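Local structure of chitinase (Chromobacterium violaceum, 4TXG) at residues N503-L508 against E604-Y609; A138-G143 against Y388-N393; W591-N596 against N634-P639; F300-G305 against A357-R362. The protein probably hydrolyses the glycosidic bonds of chitin, as a glycoside hydrolase of family GH18. All blocks are in the same frame, centred on the assembly; numbering follows the deposited sequence.

Contact 1: residues N503-L508 against E604-Y609; sequences NIWHDL and ELAGDY
Trp505 carries this contact alone from its side, pushing the far end of its indole against Glu604, Ala606 and Gly607. Before it, the chain makes a type I turn from Asn503 to His506, with Trp505 at its third position. Its chi1 of -93° is off the usual staggered values and aims the six-membered ring at the short 3-10 turn 605-607. The ring presents its CH2 edge there, 3.7 Å from Ala606 C and the same from Gly607 N, both near the ring plane, with the CB of Ala606 at 4.0 Å. Trp505 CZ3 lies 3.6 Å from Glu604 OE1, the carboxylate coming from the opposite direction with its plane turned 42° from the ring. Indole NE1 bonds to Tyr540, while Glu604 OE2 takes a salt bridge from Arg164 and a hydrogen bond with Thr161. Next along, His506 turns back, its ND1 donating to Asn503 O (2.8 Å) and bracing the turn. Glu604 follows a cis peptide just after strand 599-603, the last of the eight parallel strands of the TIM barrel. The contact thus sets the loop between strand 466-468 and helix 522-530 against the exit of that strand, at the barrel end where GH18 enzymes have their substrate cleft.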
# COMPACT_ATOMS: atom_id res chain seq x y z
N ASN A 503 25.21 -1.96 4.89
CA ASN A 503 24.10 -2.91 4.97
C ASN A 503 23.77 -3.27 6.43
O ASN A 503 23.55 -4.44 6.75
CB ASN A 503 24.46 -4.16 4.15
CG ASN A 503 23.30 -5.12 3.95
OD1 ASN A 503 22.15 -4.71 3.75
ND2 ASN A 503 23.60 -6.41 4.00
N ILE A 504 23.75 -2.28 7.32
CA ILE A 504 23.73 -2.59 8.75
C ILE A 504 22.39 -3.12 9.25
O ILE A 504 22.33 -3.72 10.32
CB ILE A 504 24.14 -1.36 9.60
CG1 ILE A 504 23.02 -0.32 9.72
CG2 ILE A 504 25.42 -0.74 9.06
CD1 ILE A 504 23.31 0.76 10.79
N TRP A 505 21.32 -2.92 8.49
CA TRP A 505 20.02 -3.48 8.86
C TRP A 505 19.72 -4.75 8.06
O TRP A 505 18.57 -5.04 7.75
CB TRP A 505 18.92 -2.44 8.66
CG TRP A 505 18.63 -1.66 9.90
CD1 TRP A 505 19.36 -1.63 11.05
CD2 TRP A 505 17.51 -0.78 10.11
NE1 TRP A 505 18.76 -0.80 11.98
CE2 TRP A 505 17.63 -0.26 11.42
CE3 TRP A 505 16.43 -0.39 9.32
CZ2 TRP A 505 16.69 0.63 11.95
CZ3 TRP A 505 15.50 0.49 9.85
CH2 TRP A 505 15.64 0.99 11.16
N HIS A 506 20.77 -5.51 7.75
CA HIS A 506 20.62 -6.77 7.04
C HIS A 506 19.84 -7.82 7.82
O HIS A 506 19.78 -7.79 9.05
CB HIS A 506 22.00 -7.35 6.70
CG HIS A 506 22.85 -7.59 7.91
ND1 HIS A 506 23.83 -6.70 8.31
CD2 HIS A 506 22.87 -8.60 8.81
CE1 HIS A 506 24.41 -7.16 9.41
NE2 HIS A 506 23.85 -8.31 9.73
N ASP A 507 19.24 -8.75 7.08
CA ASP A 507 18.78 -10.01 7.63
C ASP A 507 19.92 -11.03 7.56
O ASP A 507 20.91 -10.81 6.86
CB ASP A 507 17.56 -10.53 6.86
CG ASP A 507 16.32 -9.68 7.08
OD1 ASP A 507 16.15 -9.14 8.20
OD2 ASP A 507 15.51 -9.54 6.14
N LEU A 508 19.77 -12.13 8.29
CA LEU A 508 20.75 -13.21 8.25
C LEU A 508 20.17 -14.44 7.55
O LEU A 508 18.98 -14.72 7.68
CB LEU A 508 21.20 -13.58 9.66
CG LEU A 508 21.86 -12.48 10.49
CD1 LEU A 508 21.94 -12.88 11.95
CD2 LEU A 508 23.25 -12.18 9.95
N GLU A 604 10.21 2.56 8.28
CA GLU A 604 9.53 2.30 9.55
C GLU A 604 9.96 3.40 10.52
O GLU A 604 10.93 4.11 10.26
CB GLU A 604 9.92 0.93 10.12
CG GLU A 604 11.45 0.79 10.24
CD GLU A 604 11.90 -0.47 10.95
OE1 GLU A 604 12.44 -1.38 10.28
OE2 GLU A 604 11.74 -0.54 12.19
N LEU A 605 9.26 3.53 11.64
CA LEU A 605 9.53 4.60 12.59
C LEU A 605 10.99 4.64 13.04
O LEU A 605 11.59 5.72 13.15
CB LEU A 605 8.60 4.46 13.80
CG LEU A 605 7.18 4.96 13.53
CD1 LEU A 605 6.18 4.31 14.49
CD2 LEU A 605 7.13 6.48 13.68
N ALA A 606 11.59 3.48 13.27
CA ALA A 606 12.95 3.42 13.81
C ALA A 606 14.02 3.92 12.83
O ALA A 606 15.17 4.13 13.23
CB ALA A 606 13.28 2.00 14.24
N GLY A 607 13.66 4.11 11.57
CA GLY A 607 14.62 4.58 10.59
C GLY A 607 14.76 6.10 10.51
O GLY A 607 15.70 6.60 9.89
N ASP A 608 13.83 6.84 11.11
CA ASP A 608 13.88 8.30 11.07
C ASP A 608 15.04 8.78 11.94
O ASP A 608 15.51 8.04 12.82
CB ASP A 608 12.55 8.90 11.53
CG ASP A 608 12.35 10.35 11.10
OD1 ASP A 608 13.26 10.94 10.48
OD2 ASP A 608 11.27 10.89 11.40
N TYR A 609 15.50 10.01 11.73
CA TYR A 609 16.79 10.43 12.28
C TYR A 609 16.79 11.81 12.92
O TYR A 609 15.93 12.64 12.64
CB TYR A 609 17.86 10.37 11.18
CG TYR A 609 17.61 11.30 10.00
CD1 TYR A 609 18.03 12.63 10.03
CD2 TYR A 609 16.98 10.83 8.85
CE1 TYR A 609 17.82 13.47 8.95
CE2 TYR A 609 16.78 11.68 7.76
CZ TYR A 609 17.20 12.99 7.82
OH TYR A 609 17.00 13.84 6.76

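Contact 2: residues A138-G143 against Y388-N393; sequences AVYKQG and YLDFVN
Tyr140 reaches Asp390 from a loop that precedes the first strand of the TIM barrel, and Asp390 stands where the chain enters barrel strand 391-395. The phenol hydroxyl donates to Asp390 OD1, with only 2.6 Å between OH and OD1. It comes in on the anti side of the carboxylate, 25° out of its plane, and ring and carboxylate planes are almost parallel, 6° apart, although the two side chains cross obliquely. In Tyr140 CG stands beside the backbone N and opposite the carbonyl carbon (chi1 -62°), which sends the ring straight at the barrel; Val139 CG1, from the preceding residue, lies over the centre of one face, 3.9 Å above it.

The buried carboxylate is well supplied with partners. OD1 also bonds to Tyr363 OH, while OD2 is engaged by a salt bridge from Arg350 and by the backbone N of Ile366, on the adjoining strand 365-371. With that much donation Asp390 is probably ionised. Gln365 NE2 hydrogen-bonds to the Tyr140 hydroxyl. Phe391, next in the chain, meets His185 edge-to-face. A single water bridges side chain and backbone, donating one hydrogen to Tyr140 OH at 2.9 Å and the other to Asp390 O at 2.7 Å.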
# COMPACT_ATOMS: atom_id res chain seq x y z
N ALA A 138 -18.27 8.43 14.73
CA ALA A 138 -17.26 8.32 15.78
C ALA A 138 -15.85 8.64 15.27
O ALA A 138 -14.98 9.04 16.04
CB ALA A 138 -17.30 6.92 16.41
N VAL A 139 -15.63 8.45 13.97
CA VAL A 139 -14.29 8.57 13.37
C VAL A 139 -14.30 9.53 12.18
O VAL A 139 -13.28 10.14 11.84
CB VAL A 139 -13.76 7.17 12.92
CG1 VAL A 139 -12.55 7.27 12.00
CG2 VAL A 139 -13.43 6.31 14.15
N TYR A 140 -15.47 9.69 11.55
CA TYR A 140 -15.58 10.51 10.35
C TYR A 140 -16.49 11.72 10.53
O TYR A 140 -17.37 11.73 11.39
CB TYR A 140 -16.10 9.66 9.18
CG TYR A 140 -15.17 8.53 8.82
CD1 TYR A 140 -13.95 8.78 8.20
CD2 TYR A 140 -15.50 7.20 9.11
CE1 TYR A 140 -13.08 7.75 7.87
CE2 TYR A 140 -14.63 6.16 8.78
CZ TYR A 140 -13.42 6.44 8.17
OH TYR A 140 -12.55 5.42 7.84
N LYS A 141 -16.25 12.74 9.72
CA LYS A 141 -17.07 13.94 9.71
C LYS A 141 -18.26 13.74 8.79
O LYS A 141 -18.29 12.77 8.03
CB LYS A 141 -16.25 15.14 9.23
CG LYS A 141 -14.93 15.27 9.93
CD LYS A 141 -14.02 16.26 9.21
CE LYS A 141 -12.63 16.24 9.81
NZ LYS A 141 -11.73 17.23 9.16
N GLN A 142 -19.24 14.63 8.84
CA GLN A 142 -20.30 14.57 7.85
C GLN A 142 -19.66 14.79 6.49
O GLN A 142 -18.85 15.70 6.31
CB GLN A 142 -21.40 15.60 8.14
CG GLN A 142 -22.15 15.28 9.43
CD GLN A 142 -23.47 15.99 9.55
OE1 GLN A 142 -24.09 16.35 8.56
NE2 GLN A 142 -23.92 16.19 10.79
N GLY A 143 -19.97 13.91 5.55
CA GLY A 143 -19.31 13.91 4.26
C GLY A 143 -18.24 12.84 4.14
O GLY A 143 -17.76 12.56 3.04
N TYR A 388 -14.13 -2.18 0.19
CA TYR A 388 -14.28 -2.58 1.59
C TYR A 388 -13.32 -1.87 2.55
O TYR A 388 -13.45 -1.99 3.76
CB TYR A 388 -14.10 -4.10 1.72
CG TYR A 388 -15.07 -4.85 0.85
CD1 TYR A 388 -16.44 -4.78 1.09
CD2 TYR A 388 -14.64 -5.60 -0.23
CE1 TYR A 388 -17.35 -5.44 0.29
CE2 TYR A 388 -15.55 -6.27 -1.05
CZ TYR A 388 -16.90 -6.18 -0.77
OH TYR A 388 -17.82 -6.84 -1.57
N LEU A 389 -12.36 -1.13 1.99
CA LEU A 389 -11.26 -0.60 2.78
C LEU A 389 -11.47 0.85 3.18
O LEU A 389 -11.72 1.72 2.33
CB LEU A 389 -9.94 -0.74 2.01
CG LEU A 389 -9.61 -2.17 1.63
CD1 LEU A 389 -8.40 -2.22 0.70
CD2 LEU A 389 -9.36 -2.99 2.88
N ASP A 390 -11.35 1.14 4.47
CA ASP A 390 -11.40 2.53 4.91
C ASP A 390 -10.35 3.36 4.18
O ASP A 390 -10.63 4.48 3.76
CB ASP A 390 -11.20 2.61 6.41
CG ASP A 390 -12.41 2.13 7.16
OD1 ASP A 390 -13.31 2.96 7.43
OD2 ASP A 390 -12.49 0.92 7.43
N PHE A 391 -9.15 2.81 4.05
CA PHE A 391 -8.15 3.41 3.17
C PHE A 391 -7.06 2.41 2.84
O PHE A 391 -6.97 1.35 3.47
CB PHE A 391 -7.56 4.71 3.76
CG PHE A 391 -6.93 4.57 5.13
CD1 PHE A 391 -5.64 4.09 5.27
CD2 PHE A 391 -7.61 4.99 6.26
CE1 PHE A 391 -5.04 4.00 6.53
CE2 PHE A 391 -7.03 4.89 7.53
CZ PHE A 391 -5.74 4.40 7.66
N VAL A 392 -6.24 2.74 1.84
CA VAL A 392 -5.10 1.89 1.52
C VAL A 392 -3.81 2.62 1.83
O VAL A 392 -3.76 3.84 1.78
CB VAL A 392 -5.09 1.45 0.03
CG1 VAL A 392 -6.29 0.56 -0.26
CG2 VAL A 392 -5.06 2.64 -0.92
N ASN A 393 -2.78 1.85 2.16
CA ASN A 393 -1.42 2.35 2.32
C ASN A 393 -0.62 1.79 1.17
O ASN A 393 -0.30 0.59 1.16
CB ASN A 393 -0.83 1.91 3.66
CG ASN A 393 -1.62 2.46 4.83
OD1 ASN A 393 -1.97 3.64 4.85
ND2 ASN A 393 -1.94 1.60 5.79
O HOH W 1 -11.61 6.50 5.27

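Contact 3: residues W591-N596 against N634-P639; sequences WIDANN and NTFSQP
Phe636 lays its ring against Ile592 and Asp593 of helix 582-594. Its CZ rests 3.7 Å from the CG2 branch of Ile592, the two side chains at about a right angle. With CG1 of Ile592 beside the backbone N (chi1 -70°), CG2 is the branch left facing the ring, while the CD1 end leads away. Two atoms round the ring from CZ, CD1 of Phe636 has Asp593 OD2 at 3.8 Å, at the ring edge and in its plane, with the carboxylate turned 72° against the ring. The ring hydrogens carry a slight positive charge, and an oxygen at the edge is probably weakly favourable electrostatically. Thr635 CG2 adds a looser touch, 4.2 Å from Asp593 OD2.

One shell out, two arginines hold that carboxylate: Arg153 forms a salt bridge with OD2 and Arg154 one with OD1. Arg153 also bonds to Gln638 O, linking the two segments through one side chain. Behind the contact the helix ends in a Schellman motif at Asn596, and Trp591 O takes both Asn595 N and Asn595 ND2 from opposite faces of its carbonyl plane. Helix 582-594 leads into barrel strand 599-603, and helix 627-636 packs its end alongside; Ile592 and Phe636 both rest on Val600 of that strand.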
# COMPACT_ATOMS: atom_id res chain seq x y z
N TRP A 591 3.51 17.35 -3.38
CA TRP A 591 2.70 16.57 -4.31
C TRP A 591 1.45 16.01 -3.62
O TRP A 591 0.37 15.99 -4.21
CB TRP A 591 3.57 15.45 -4.90
CG TRP A 591 2.86 14.47 -5.80
CD1 TRP A 591 2.72 14.54 -7.16
CD2 TRP A 591 2.20 13.27 -5.39
NE1 TRP A 591 2.02 13.44 -7.62
CE2 TRP A 591 1.68 12.65 -6.55
CE3 TRP A 591 2.01 12.65 -4.15
CZ2 TRP A 591 0.97 11.45 -6.50
CZ3 TRP A 591 1.30 11.46 -4.10
CH2 TRP A 591 0.79 10.88 -5.27
N ILE A 592 1.60 15.56 -2.38
CA ILE A 592 0.48 15.10 -1.56
C ILE A 592 -0.55 16.20 -1.38
O ILE A 592 -1.76 16.00 -1.59
CB ILE A 592 0.96 14.61 -0.15
CG1 ILE A 592 1.76 13.31 -0.26
CG2 ILE A 592 -0.22 14.45 0.81
CD1 ILE A 592 0.91 12.08 -0.60
N ASP A 593 -0.08 17.39 -0.99
CA ASP A 593 -1.00 18.48 -0.71
C ASP A 593 -1.68 18.97 -1.98
O ASP A 593 -2.87 19.23 -1.97
CB ASP A 593 -0.28 19.64 -0.03
CG ASP A 593 -0.60 19.74 1.47
OD1 ASP A 593 -1.61 19.16 1.93
OD2 ASP A 593 0.17 20.42 2.19
N ALA A 594 -0.92 19.08 -3.06
CA ALA A 594 -1.47 19.60 -4.31
C ALA A 594 -2.52 18.67 -4.93
O ALA A 594 -3.48 19.14 -5.54
CB ALA A 594 -0.34 19.87 -5.31
N ASN A 595 -2.35 17.37 -4.74
CA ASN A 595 -3.32 16.38 -5.21
C ASN A 595 -4.38 16.03 -4.18
O ASN A 595 -5.23 15.17 -4.44
CB ASN A 595 -2.60 15.11 -5.65
CG ASN A 595 -1.95 15.25 -7.01
OD1 ASN A 595 -2.64 15.23 -8.02
ND2 ASN A 595 -0.62 15.40 -7.04
N ASN A 596 -4.32 16.68 -3.02
CA ASN A 596 -5.20 16.38 -1.89
C ASN A 596 -5.31 14.88 -1.61
O ASN A 596 -6.40 14.34 -1.37
CB ASN A 596 -6.58 16.98 -2.12
CG ASN A 596 -6.56 18.50 -2.05
OD1 ASN A 596 -6.17 19.08 -1.04
ND2 ASN A 596 -6.95 19.15 -3.15
N ASN A 634 4.85 19.14 10.23
CA ASN A 634 4.88 20.60 10.17
C ASN A 634 4.28 21.11 8.86
O ASN A 634 3.65 22.17 8.83
CB ASN A 634 6.32 21.11 10.32
CG ASN A 634 6.83 20.98 11.75
OD1 ASN A 634 6.05 21.06 12.71
ND2 ASN A 634 8.13 20.78 11.90
N THR A 635 4.46 20.35 7.80
CA THR A 635 3.89 20.70 6.51
C THR A 635 2.37 20.51 6.51
O THR A 635 1.63 21.38 6.04
CB THR A 635 4.51 19.84 5.39
OG1 THR A 635 5.93 20.03 5.39
CG2 THR A 635 3.94 20.23 4.03
N PHE A 636 1.90 19.40 7.06
CA PHE A 636 0.48 19.04 6.96
C PHE A 636 -0.43 19.59 8.08
O PHE A 636 -1.65 19.43 8.01
CB PHE A 636 0.34 17.51 6.91
CG PHE A 636 0.97 16.88 5.69
CD1 PHE A 636 1.10 17.59 4.50
CD2 PHE A 636 1.39 15.55 5.73
CE1 PHE A 636 1.66 16.99 3.37
CE2 PHE A 636 1.96 14.94 4.62
CZ PHE A 636 2.10 15.67 3.43
N SER A 637 0.14 20.23 9.10
CA SER A 637 -0.66 20.80 10.19
C SER A 637 -0.73 22.33 10.13
O SER A 637 -1.31 22.99 11.02
CB SER A 637 -0.10 20.36 11.55
OG SER A 637 1.21 20.89 11.75
N GLN A 638 -0.14 22.89 9.08
CA GLN A 638 -0.18 24.32 8.81
C GLN A 638 -0.75 24.53 7.41
O GLN A 638 -0.80 23.58 6.63
CB GLN A 638 1.22 24.93 8.94
CG GLN A 638 1.82 24.84 10.35
CD GLN A 638 1.01 25.62 11.39
OE1 GLN A 638 0.32 26.58 11.06
NE2 GLN A 638 1.11 25.20 12.65
N PRO A 639 -1.20 25.75 7.08
CA PRO A 639 -1.78 25.95 5.74
C PRO A 639 -0.84 25.52 4.61
O PRO A 639 0.38 25.65 4.75
CB PRO A 639 -2.03 27.45 5.70
CG PRO A 639 -2.31 27.80 7.13
CD PRO A 639 -1.37 26.94 7.93

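Contact 4: residues F300-G305 against A357-R362; sequences FLRKYG and AAQDGR
Asp360 OD2 has two hydrogen-bond partners: Arg302 NE at 2.8 Å and, just beyond the segment, the hydroxyl of Tyr364. The bond from NE is nearly straight, 172° at the hydrogen, and uses the syn lone pair of OD2 from within the guanidinium plane. It forms the core of a salt bridge whose second arm is poorer, since Arg302 NH2 reaches Asp360 OD1 at 3.0 Å by a weak, bent bond. The carboxylate is twisted 49° from the guanidinium plane, so the two groups do not make a flat paired fork.

NH2 spends its better bond on Gln359, whose OE1 sits 2.9 Å from NH2, in the guanidinium plane, with NH2 likewise in the plane of the amide carbonyl. The two flat groups are only 28° apart. Arg302 manages this from a fully extended chain, CG to NE, which carries its charge across from helix 287-304 to the last turn of helix 338-360. These partners fix the guanidinium's rotation by its edge, at the protein surface.

Arg362 has a bent chain, turning at chi2 and chi3. Its NH1 comes no closer than 4.1 Å to Gly305 O, a loose approach, while NH2 salt-bridges Asp307; Gly305 O bonds to Lys240. Both helices end in a glycine of positive phi, Gly305 and Gly361. Helices 287-304 and 338-360 belong to the TIM barrel and lead into strands 308-312 and 365-371 respectively, and Leu301 touches both Leu353 of the second helix and Ile250 of strand 247-253.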
# COMPACT_ATOMS: atom_id res chain seq x y z
N PHE A 300 -9.53 -9.83 18.77
CA PHE A 300 -8.21 -9.23 19.01
C PHE A 300 -8.32 -7.73 19.23
O PHE A 300 -7.74 -7.18 20.17
CB PHE A 300 -7.29 -9.54 17.83
CG PHE A 300 -5.85 -9.16 18.05
CD1 PHE A 300 -5.39 -7.90 17.73
CD2 PHE A 300 -4.95 -10.10 18.54
CE1 PHE A 300 -4.04 -7.56 17.92
CE2 PHE A 300 -3.61 -9.78 18.72
CZ PHE A 300 -3.16 -8.52 18.41
N LEU A 301 -9.06 -7.06 18.35
CA LEU A 301 -9.30 -5.62 18.50
C LEU A 301 -9.93 -5.28 19.86
O LEU A 301 -9.53 -4.32 20.53
CB LEU A 301 -10.20 -5.10 17.39
CG LEU A 301 -9.70 -5.22 15.95
CD1 LEU A 301 -10.54 -4.39 15.01
CD2 LEU A 301 -8.24 -4.87 15.84
N ARG A 302 -10.93 -6.07 20.25
CA ARG A 302 -11.61 -5.86 21.52
C ARG A 302 -10.68 -6.09 22.71
O ARG A 302 -10.77 -5.39 23.72
CB ARG A 302 -12.83 -6.78 21.62
CG ARG A 302 -14.00 -6.29 20.80
CD ARG A 302 -15.08 -7.34 20.65
NE ARG A 302 -16.33 -6.76 20.17
CZ ARG A 302 -17.37 -7.47 19.75
NH1 ARG A 302 -17.33 -8.80 19.73
NH2 ARG A 302 -18.48 -6.84 19.35
N LYS A 303 -9.80 -7.08 22.59
CA LYS A 303 -8.95 -7.47 23.71
C LYS A 303 -7.84 -6.47 23.99
O LYS A 303 -7.52 -6.19 25.16
CB LYS A 303 -8.32 -8.84 23.43
CG LYS A 303 -7.45 -9.36 24.57
CD LYS A 303 -7.01 -10.79 24.28
CE LYS A 303 -6.30 -11.42 25.46
NZ LYS A 303 -5.85 -12.81 25.10
N TYR A 304 -7.25 -5.92 22.93
CA TYR A 304 -6.07 -5.08 23.08
C TYR A 304 -6.30 -3.61 22.76
O TYR A 304 -5.37 -2.80 22.84
CB TYR A 304 -4.94 -5.63 22.21
CG TYR A 304 -4.50 -7.01 22.66
CD1 TYR A 304 -3.94 -7.20 23.92
CD2 TYR A 304 -4.68 -8.13 21.84
CE1 TYR A 304 -3.54 -8.46 24.35
CE2 TYR A 304 -4.28 -9.39 22.26
CZ TYR A 304 -3.71 -9.55 23.52
OH TYR A 304 -3.32 -10.79 23.96
N GLY A 305 -7.54 -3.26 22.43
CA GLY A 305 -7.89 -1.87 22.21
C GLY A 305 -7.34 -1.27 20.93
O GLY A 305 -7.16 -0.05 20.84
N ALA A 357 -18.67 -3.09 15.46
CA ALA A 357 -18.69 -1.65 15.70
C ALA A 357 -20.07 -1.20 16.17
O ALA A 357 -20.19 -0.39 17.09
CB ALA A 357 -18.28 -0.89 14.43
N ALA A 358 -21.11 -1.73 15.54
CA ALA A 358 -22.47 -1.39 15.92
C ALA A 358 -22.77 -1.86 17.33
O ALA A 358 -23.44 -1.18 18.10
CB ALA A 358 -23.46 -1.98 14.93
N GLN A 359 -22.26 -3.04 17.68
CA GLN A 359 -22.45 -3.58 19.03
C GLN A 359 -21.66 -2.80 20.08
O GLN A 359 -22.15 -2.61 21.19
CB GLN A 359 -22.04 -5.06 19.09
CG GLN A 359 -22.90 -5.96 18.21
CD GLN A 359 -22.18 -7.24 17.80
OE1 GLN A 359 -21.05 -7.50 18.23
NE2 GLN A 359 -22.83 -8.04 16.97
N ASP A 360 -20.46 -2.36 19.72
CA ASP A 360 -19.53 -1.75 20.68
C ASP A 360 -19.67 -0.24 20.78
O ASP A 360 -19.11 0.38 21.69
CB ASP A 360 -18.09 -2.08 20.30
CG ASP A 360 -17.77 -3.56 20.42
OD1 ASP A 360 -18.61 -4.30 20.99
OD2 ASP A 360 -16.69 -3.98 19.93
N GLY A 361 -20.40 0.35 19.84
CA GLY A 361 -20.56 1.79 19.81
C GLY A 361 -19.27 2.54 19.53
O GLY A 361 -19.10 3.68 19.96
N ARG A 362 -18.35 1.90 18.81
CA ARG A 362 -17.13 2.56 18.38
C ARG A 362 -16.70 1.94 17.06
O ARG A 362 -17.00 0.79 16.79
CB ARG A 362 -16.03 2.43 19.44
CG ARG A 362 -15.46 1.05 19.60
CD ARG A 362 -14.16 0.92 18.83
NE ARG A 362 -12.98 1.04 19.69
CZ ARG A 362 -11.83 1.57 19.28
NH1 ARG A 362 -10.79 1.65 20.11
NH2 ARG A 362 -11.74 2.03 18.03

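In the fold
From the N terminus, the first loop is opened by contact 2 at 138-143 and closed at 388-393, bringing the segment before the barrel against the start of its sixth strand. Contact 4 nests inside it, joining the ends of barrel helices 287-304 and 338-360; the two centres lie about 17 Å apart, and no atoms touch. Once that loop has closed, contact 1 opens at 503-508 and contact 3 at 591-596; they cross, since 604-609 comes before 634-639. Contact 1 fastens a long loop to the exit of the last barrel strand, and contact 3 ties the helix before that strand to helix 627-636, which follows it.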